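Local coordinates for protein beta-fructofuranosidase (Arthrobacter, PDB 3WPU) that belongs to the levansucrase/invertase family of the beta-fructosidase clan, whose members are built around a five-bladed beta-propeller, at residues E174-F179 with I200-G205. Residues are numbered along the deposited sequence; the frame is centred on the assembly and turned at random.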
loop_
_atom_site.group_PDB
_atom_site.type_symbol
_atom_site.label_atom_id
_atom_site.label_comp_id
_atom_site.label_asym_id
_atom_site.label_seq_id
_atom_site.Cartn_x
_atom_site.Cartn_y
_atom_site.Cartn_z
ATOM N N GLU A 174 10.178 14.277 14.212
ATOM C CA GLU A 174 11.083 13.497 13.371
ATOM C C GLU A 174 10.262 12.495 12.578
ATOM O O GLU A 174 9.248 11.965 13.064
ATOM C CB GLU A 174 12.099 12.752 14.233
ATOM C CG GLU A 174 12.966 11.726 13.523
ATOM C CD GLU A 174 13.672 10.836 14.530
ATOM O OE1 GLU A 174 14.447 11.405 15.331
ATOM O OE2 GLU A 174 13.410 9.604 14.537
ATOM N N ILE A 175 10.737 12.226 11.368
ATOM C CA ILE A 175 10.137 11.255 10.488
ATOM C C ILE A 175 11.165 10.192 10.114
ATOM O O ILE A 175 12.257 10.519 9.611
ATOM C CB ILE A 175 9.630 11.941 9.209
ATOM C CG1 ILE A 175 8.520 12.969 9.542
ATOM C CG2 ILE A 175 9.129 10.899 8.219
ATOM C CD1 ILE A 175 8.092 13.799 8.348
ATOM N N LYS A 176 10.815 8.926 10.338
ATOM C CA LYS A 176 11.582 7.812 9.802
ATOM C C LYS A 176 10.900 7.355 8.518
ATOM O O LYS A 176 9.805 6.756 8.549
ATOM C CB LYS A 176 11.672 6.665 10.790
ATOM C CG LYS A 176 12.479 6.947 12.028
ATOM C CD LYS A 176 12.501 5.695 12.887
ATOM C CE LYS A 176 13.399 5.791 14.107
ATOM N NZ LYS A 176 12.673 6.527 15.155
ATOM N N LEU A 177 11.514 7.690 7.395
ATOM C CA LEU A 177 11.009 7.324 6.096
ATOM C C LEU A 177 11.588 5.961 5.657
ATOM O O LEU A 177 12.779 5.814 5.400
ATOM C CB LEU A 177 11.331 8.426 5.102
ATOM C CG LEU A 177 10.902 8.217 3.646
ATOM C CD1 LEU A 177 9.408 7.963 3.546
ATOM C CD2 LEU A 177 11.315 9.414 2.814
ATOM N N PHE A 178 10.741 4.944 5.679
ATOM C CA PHE A 178 11.100 3.615 5.175
ATOM C C PHE A 178 10.735 3.575 3.704
ATOM O O PHE A 178 9.618 3.862 3.357
ATOM C CB PHE A 178 10.369 2.532 5.941
ATOM C CG PHE A 178 10.786 2.449 7.385
ATOM C CD1 PHE A 178 11.880 1.700 7.772
ATOM C CD2 PHE A 178 10.125 3.214 8.335
ATOM C CE1 PHE A 178 12.285 1.645 9.103
ATOM C CE2 PHE A 178 10.524 3.168 9.667
ATOM C CZ PHE A 178 11.612 2.390 10.039
ATOM N N PHE A 179 11.666 3.203 2.856
ATOM C CA PHE A 179 11.392 3.186 1.427
ATOM C C PHE A 179 12.194 2.121 0.703
ATOM O O PHE A 179 12.971 1.397 1.293
ATOM C CB PHE A 179 11.604 4.584 0.833
ATOM C CG PHE A 179 13.052 5.022 0.775
ATOM C CD1 PHE A 179 13.740 5.057 -0.436
ATOM C CD2 PHE A 179 13.732 5.388 1.942
ATOM C CE1 PHE A 179 15.076 5.462 -0.491
ATOM C CE2 PHE A 179 15.061 5.786 1.889
ATOM C CZ PHE A 179 15.722 5.817 0.674
ATOM N N ILE A 200 15.510 -2.342 0.968
ATOM C CA ILE A 200 14.656 -1.663 1.919
ATOM C C ILE A 200 15.584 -0.797 2.763
ATOM O O ILE A 200 16.588 -1.276 3.300
ATOM C CB ILE A 200 13.824 -2.665 2.756
ATOM C CG1 ILE A 200 12.771 -3.301 1.857
ATOM C CG2 ILE A 200 13.197 -1.966 3.948
ATOM C CD1 ILE A 200 12.016 -4.461 2.443
ATOM N N ALA A 201 15.255 0.481 2.832
ATOM C CA ALA A 201 16.123 1.507 3.385
ATOM C C ALA A 201 15.355 2.440 4.290
ATOM O O ALA A 201 14.120 2.481 4.267
ATOM C CB ALA A 201 16.769 2.304 2.258
ATOM N N LEU A 202 16.110 3.207 5.082
ATOM C CA LEU A 202 15.557 4.178 6.021
ATOM C C LEU A 202 16.309 5.486 5.875
ATOM O O LEU A 202 17.528 5.477 5.743
ATOM C CB LEU A 202 15.771 3.709 7.462
ATOM C CG LEU A 202 15.571 4.701 8.607
ATOM C CD1 LEU A 202 14.130 5.146 8.705
ATOM C CD2 LEU A 202 16.003 4.074 9.954
ATOM N N SER A 203 15.596 6.602 5.943
ATOM C CA SER A 203 16.231 7.905 6.107
ATOM C C SER A 203 15.380 8.719 7.068
ATOM O O SER A 203 14.128 8.653 7.038
ATOM C CB SER A 203 16.334 8.638 4.759
ATOM O OG SER A 203 17.135 9.817 4.903
ATOM N N VAL A 204 16.069 9.440 7.949
ATOM C CA VAL A 204 15.439 10.233 8.993
ATOM C C VAL A 204 15.505 11.711 8.639
ATOM O O VAL A 204 16.560 12.229 8.203
ATOM C CB VAL A 204 16.086 9.975 10.362
ATOM C CG1 VAL A 204 15.367 10.763 11.448
ATOM C CG2 VAL A 204 16.069 8.477 10.673
ATOM N N GLY A 205 14.390 12.389 8.883
ATOM C CA GLY A 205 14.288 13.822 8.665
ATOM C C GLY A 205 13.313 14.389 9.656
ATOM O O GLY A 205 12.968 13.743 10.645
#
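Ile175, Leu177 and Phe179 each exchange two backbone hydrogen bonds with Gly205, Ser203 and Ala201, in that order, a six-bond ladder that defines antiparallel neighbours; the N-to-C directions of the two segments differ by 160°. The bond lengths span a narrow range. Ile175 N to Gly205 O measures 2.8 Å, and Ser203 N to Leu177 O 3.0 Å. Lys176 with Val204 and Phe178 with Leu202 are the non-hydrogen-bonded pairs between these rungs, where weak CA-H...O contacts such as Val204 CA to Ile175 O (3.3 Å) accompany the ladder.

Two CH-pi contacts lie on opposite faces of the sheet. On the face of Lys176, Phe178, Leu202 and Val204, Leu202 CD1 sits over the centre of the Phe178 ring, 4.0 Å from its centroid and 13° off the normal; the same methyl touches Lys176 CB at 3.6 Å. On the other face, Ala201 CB lies over the Phe179 ring, displaced toward the rim and 3.9 Å from CE2. Phe179 CG stands between its own backbone N and carbonyl carbon (chi1 70°), on the side of the Ala201 strand, and the ring beyond it lies against Ala201 CB.

Near Gly205, Glu174 crosses Val204 obliquely, with CG 3.3 Å from Val204 CG1. Its carboxylate turns to its own strand, where OE2 forms a salt bridge with Lys176 NZ (3.2 Å). The buried hydroxyl of Ser203 is satisfied by Lys221 O.

Both are inner strands of the antiparallel meander 159-169, 174-184, 197-210 and 213-226, consistent with a four-stranded blade of the family's five-bladed beta-propeller: backbone bonds join Lys176 and Phe178 to strand 159-169, and Ile200 and Leu202 to strand 213-226. Phe178 also packs on Pro247 and Thr249 of strand 245-250, while the Phe179 ring meets Phe143 on the other face.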